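PDB 6BQ6: thermospermine synthase from Medicago truncatula, which probably catalyses transfer of an aminopropyl group from decarboxylated S-adenosylmethionine to spermidine, giving thermospermine and methylthioadenosine. Local coordinates for residues I213-A218 with W260-D265; P94-H99 with Y175-G180. All blocks are in the same frame, centred on the assembly; numbering follows the deposited sequence.

Contact 1. Residues I213-A218 with W260-D265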
# COMPACT_ATOMS: atom_id res chain seq x y z
N ILE B 213 34.37 -4.22 27.75
CA ILE B 213 33.31 -3.30 27.34
C ILE B 213 32.21 -4.13 26.70
O ILE B 213 32.50 -4.99 25.88
CB ILE B 213 33.80 -2.22 26.38
CG1 ILE B 213 34.88 -1.34 27.07
CG2 ILE B 213 32.60 -1.36 25.93
CD1 ILE B 213 35.59 -0.36 26.17
N PHE B 214 30.97 -3.90 27.11
CA PHE B 214 29.81 -4.48 26.46
C PHE B 214 29.22 -3.36 25.55
O PHE B 214 29.13 -2.19 25.97
CB PHE B 214 28.78 -4.93 27.50
CG PHE B 214 27.51 -5.48 26.90
CD1 PHE B 214 27.52 -6.60 26.05
CD2 PHE B 214 26.25 -4.83 27.16
CE1 PHE B 214 26.34 -7.10 25.50
CE2 PHE B 214 25.10 -5.34 26.57
CZ PHE B 214 25.12 -6.48 25.76
N VAL B 215 28.75 -3.76 24.38
CA VAL B 215 27.92 -2.86 23.56
C VAL B 215 26.76 -3.69 23.02
O VAL B 215 26.93 -4.85 22.61
CB VAL B 215 28.70 -2.17 22.42
CG1 VAL B 215 29.38 -3.18 21.50
CG2 VAL B 215 27.81 -1.22 21.62
N THR B 216 25.57 -3.10 23.01
CA THR B 216 24.44 -3.71 22.36
C THR B 216 23.78 -2.70 21.43
O THR B 216 23.62 -1.53 21.80
CB THR B 216 23.41 -4.31 23.38
OG1 THR B 216 22.37 -4.96 22.65
CG2 THR B 216 22.84 -3.26 24.30
N GLN B 217 23.23 -3.19 20.33
CA GLN B 217 22.21 -2.46 19.63
C GLN B 217 21.01 -2.29 20.58
O GLN B 217 20.73 -3.14 21.43
CB GLN B 217 21.86 -3.11 18.32
CG GLN B 217 20.87 -4.28 18.39
CD GLN B 217 19.43 -3.81 18.38
OE1 GLN B 217 19.13 -2.71 17.93
NE2 GLN B 217 18.56 -4.58 18.98
N ALA B 218 20.33 -1.16 20.46
CA ALA B 218 19.31 -0.81 21.46
C ALA B 218 18.04 -0.21 20.85
O ALA B 218 17.32 0.52 21.52
CB ALA B 218 19.94 0.08 22.49
N TRP B 260 22.39 2.54 20.27
CA TRP B 260 23.31 1.56 20.85
C TRP B 260 23.68 2.03 22.22
O TRP B 260 23.56 3.22 22.56
CB TRP B 260 24.62 1.45 20.02
CG TRP B 260 24.37 1.15 18.59
CD1 TRP B 260 24.32 -0.10 17.98
CD2 TRP B 260 24.14 2.08 17.54
NE1 TRP B 260 24.06 0.01 16.66
CE2 TRP B 260 23.89 1.34 16.36
CE3 TRP B 260 24.07 3.48 17.47
CZ2 TRP B 260 23.61 1.96 15.16
CZ3 TRP B 260 23.79 4.05 16.27
CH2 TRP B 260 23.53 3.30 15.13
N VAL B 261 24.12 1.10 23.05
CA VAL B 261 24.58 1.45 24.37
C VAL B 261 25.89 0.75 24.68
O VAL B 261 25.95 -0.49 24.59
CB VAL B 261 23.54 1.08 25.44
CG1 VAL B 261 24.00 1.51 26.83
CG2 VAL B 261 22.15 1.66 25.14
N LEU B 262 26.91 1.53 25.09
CA LEU B 262 28.14 1.03 25.70
C LEU B 262 28.01 0.89 27.20
O LEU B 262 27.41 1.75 27.84
CB LEU B 262 29.31 1.99 25.52
CG LEU B 262 29.67 2.43 24.14
CD1 LEU B 262 30.85 3.36 24.18
CD2 LEU B 262 30.00 1.20 23.31
N ALA B 263 28.59 -0.15 27.75
CA ALA B 263 28.59 -0.36 29.19
C ALA B 263 29.92 -0.96 29.62
O ALA B 263 30.47 -1.84 28.98
CB ALA B 263 27.42 -1.25 29.61
N SER B 264 30.46 -0.46 30.73
CA SER B 264 31.75 -0.96 31.23
C SER B 264 31.87 -0.61 32.72
O SER B 264 31.24 0.30 33.22
CB SER B 264 32.92 -0.36 30.46
OG SER B 264 34.21 -0.87 30.82
N ASP B 265 32.72 -1.33 33.39
CA ASP B 265 33.11 -0.92 34.74
C ASP B 265 34.37 -0.07 34.77
O ASP B 265 34.79 0.40 35.85
CB ASP B 265 33.20 -2.17 35.63
CG ASP B 265 31.82 -2.64 36.11
OD1 ASP B 265 30.85 -1.84 36.16
OD2 ASP B 265 31.70 -3.81 36.52
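Val-215 and Leu-262 lie side by side and point the same way, with Val-215 CG2 3.7 Å from Leu-262 CD2. They form an antiparallel non-hydrogen-bonded pair, as do Gln-217 and Trp-260 on the same face. There the pyrrole side of the indole does the touching: Trp-260 CD1 is 3.6 Å from Gln-217 CA. The side chains of Phe-214, Thr-216, Val-261 and Ala-263 point to the other face, and the residues bearing them form the two hydrogen-bonded pairs, Phe-214 with Ala-263 and Thr-216 with Val-261. Phe-214 N to Ala-263 O measures 2.8 Å and Thr-216 N to Val-261 O 3.1 Å, each matched by a return bond. Thr-216 OG1, anti to its own N (chi1 -177°), donates to Gln-217 O at 2.7 Å. A valine in place of Thr-216 would probably leave Gln-217 O without this hydroxyl donor. Gln-217 belongs to the polyamine pocket and touches the bound thermospermine; its amide is positioned by Asp-184 at NE2 and by Trp-258 and Gly-219 at OE1. In the mixed, Rossmann-like sheet, the strand pair lies between strands 175-181 and 243-251; helix 84-98 packs on the Val-215 and Trp-260 face, helix 230-238 on the Phe-214 and Val-261 face.

Contact 2. Residues P94-H99 with Y175-G180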
# COMPACT_ATOMS: atom_id res chain seq x y z
N PRO B 94 33.05 2.27 18.40
CA PRO B 94 33.17 2.98 19.68
C PRO B 94 33.63 2.04 20.81
O PRO B 94 34.54 2.41 21.59
CB PRO B 94 31.76 3.51 19.90
CG PRO B 94 31.25 3.75 18.52
CD PRO B 94 31.75 2.57 17.73
N ALA B 95 33.01 0.86 20.93
CA ALA B 95 33.45 -0.08 21.96
C ALA B 95 34.90 -0.42 21.86
O ALA B 95 35.67 -0.29 22.83
CB ALA B 95 32.61 -1.34 21.93
N LEU B 96 35.36 -0.83 20.69
CA LEU B 96 36.76 -1.30 20.58
C LEU B 96 37.74 -0.14 20.77
O LEU B 96 38.81 -0.29 21.38
CB LEU B 96 37.03 -2.02 19.30
CG LEU B 96 36.73 -3.53 19.33
CD1 LEU B 96 35.25 -3.84 19.50
CD2 LEU B 96 37.31 -4.19 18.10
N LEU B 97 37.37 1.04 20.28
CA LEU B 97 38.24 2.17 20.43
C LEU B 97 38.40 2.67 21.87
O LEU B 97 39.41 3.24 22.20
CB LEU B 97 37.78 3.34 19.52
CG LEU B 97 37.89 3.06 18.03
CD1 LEU B 97 37.10 4.07 17.22
CD2 LEU B 97 39.36 3.05 17.58
N HIS B 98 37.39 2.49 22.71
CA HIS B 98 37.47 2.88 24.07
C HIS B 98 38.27 1.87 24.88
O HIS B 98 38.70 2.22 25.99
CB HIS B 98 36.10 3.06 24.68
CG HIS B 98 35.44 4.38 24.34
ND1 HIS B 98 34.81 4.61 23.15
CD2 HIS B 98 35.36 5.54 25.04
CE1 HIS B 98 34.35 5.86 23.12
NE2 HIS B 98 34.65 6.44 24.27
N HIS B 99 38.47 0.68 24.32
CA HIS B 99 39.26 -0.35 24.97
C HIS B 99 40.75 -0.10 24.74
O HIS B 99 41.16 0.34 23.66
CB HIS B 99 38.87 -1.70 24.39
CG HIS B 99 39.27 -2.81 25.29
ND1 HIS B 99 40.55 -3.30 25.31
CD2 HIS B 99 38.58 -3.49 26.24
CE1 HIS B 99 40.65 -4.25 26.23
NE2 HIS B 99 39.47 -4.37 26.83
N TYR B 175 36.22 -12.26 27.49
CA TYR B 175 36.41 -11.46 26.30
C TYR B 175 36.64 -10.02 26.66
O TYR B 175 36.07 -9.49 27.66
CB TYR B 175 35.11 -11.54 25.43
CG TYR B 175 34.89 -12.92 24.94
CD1 TYR B 175 35.55 -13.36 23.81
CD2 TYR B 175 34.10 -13.82 25.65
CE1 TYR B 175 35.40 -14.66 23.34
CE2 TYR B 175 33.98 -15.13 25.20
CZ TYR B 175 34.63 -15.52 24.06
OH TYR B 175 34.47 -16.83 23.63
N ASP B 176 37.43 -9.33 25.82
CA ASP B 176 37.64 -7.89 25.95
C ASP B 176 36.42 -7.08 25.59
O ASP B 176 36.13 -6.07 26.24
CB ASP B 176 38.83 -7.46 25.08
CG ASP B 176 40.12 -8.14 25.53
OD1 ASP B 176 40.44 -8.04 26.73
OD2 ASP B 176 40.81 -8.74 24.68
N VAL B 177 35.68 -7.50 24.57
CA VAL B 177 34.43 -6.81 24.21
C VAL B 177 33.42 -7.91 23.92
O VAL B 177 33.77 -8.95 23.36
CB VAL B 177 34.60 -5.88 22.96
CG1 VAL B 177 33.30 -5.19 22.61
CG2 VAL B 177 35.65 -4.82 23.19
N ILE B 178 32.17 -7.70 24.34
CA ILE B 178 31.05 -8.56 23.92
C ILE B 178 30.05 -7.62 23.24
O ILE B 178 29.73 -6.50 23.74
CB ILE B 178 30.41 -9.29 25.12
CG1 ILE B 178 31.42 -10.28 25.69
CG2 ILE B 178 29.17 -10.06 24.68
CD1 ILE B 178 31.02 -10.89 27.01
N VAL B 179 29.56 -8.07 22.10
CA VAL B 179 28.74 -7.28 21.20
C VAL B 179 27.35 -7.93 21.10
O VAL B 179 27.23 -9.10 20.69
CB VAL B 179 29.35 -7.20 19.81
CG1 VAL B 179 28.42 -6.37 18.87
CG2 VAL B 179 30.75 -6.56 19.87
N GLY B 180 26.31 -7.20 21.50
CA GLY B 180 24.94 -7.62 21.31
C GLY B 180 24.43 -7.15 19.96
O GLY B 180 24.19 -5.95 19.78
O HOH W 1 39.18 -6.40 28.55
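His-99 CG stands anti to the backbone N (chi1 -161°), which carries it toward Asp-176; Asp-176 CG stands anti to its own carbonyl carbon (chi1 -61°) and comes to 4.0 Å from His-99 NE2. The two side chains cross at about a right angle. Their planes are 55° apart, and the nearest side-chain approach is His-99 NE2 to Asp-176 CB, 3.6 Å. The two polar ends are joined through one water instead of directly. That water lies at the edge of the imidazole, in its plane, 2.7 Å from His-99 NE2, and donates to Asp-176 OD1 at 2.8 Å. The remaining polar atoms are held from nearby backbone: His-99 ND1 pairs with Met-101 N, while Asp-176 OD2 accepts from the N atoms of Lys-103 and Asn-104. Both flat groups are therefore gripped at two ends, which should restrict their rotation, and the two amide donors would be expected to favour a charged carboxylate.

Further along the strand, at Val-177, the contact is apolar. Val-177 presents both methyls to the helix: CG2 is 3.8 Å from Leu-96 CD1, and CG1 is 4.0 Å from Ala-95 CB. The Leu-96 and Val-177 side chains cross obliquely, the leucine reaching the valine with the end of its chain.

This is helix-on-sheet packing in the Rossmann-like domain of the spermidine/spermine synthase family. It sets the C-terminal end of helix 84-98, and His-99 just beyond it, against Asp-176 and Val-177 of 175-181, a central strand flanked by 104-107 and 212-220; Val-177 also packs on Val-105, and Ala-95 on Ile-213 and Val-215.

In the fold
The centres of the two contacts lie about 8 Å apart, and they meet directly through neighbouring parallel strands 175-181 and 212-220 of one mixed sheet. Val-215 O to Gly-180 N, 2.7 Å, and Ile-213 N to Asp-176 O, 3.0 Å, are probable hydrogen bonds between them. Both segments of contact 2 come earlier in the chain than those of contact 1, all within the spermine/spermidine synthase domain. Contact 2 sets a helix against the sheet, whereas contact 1 joins two strands within it. Helix 84-98 supplies one segment of contact 2 and packs on contact 1 through Tyr-87, Cys-90, Leu-91 and Ala-95. Strand 175-181 ends at Asp-181, the predicted proton acceptor, whose side chain is about 5 Å from that of Gln-217.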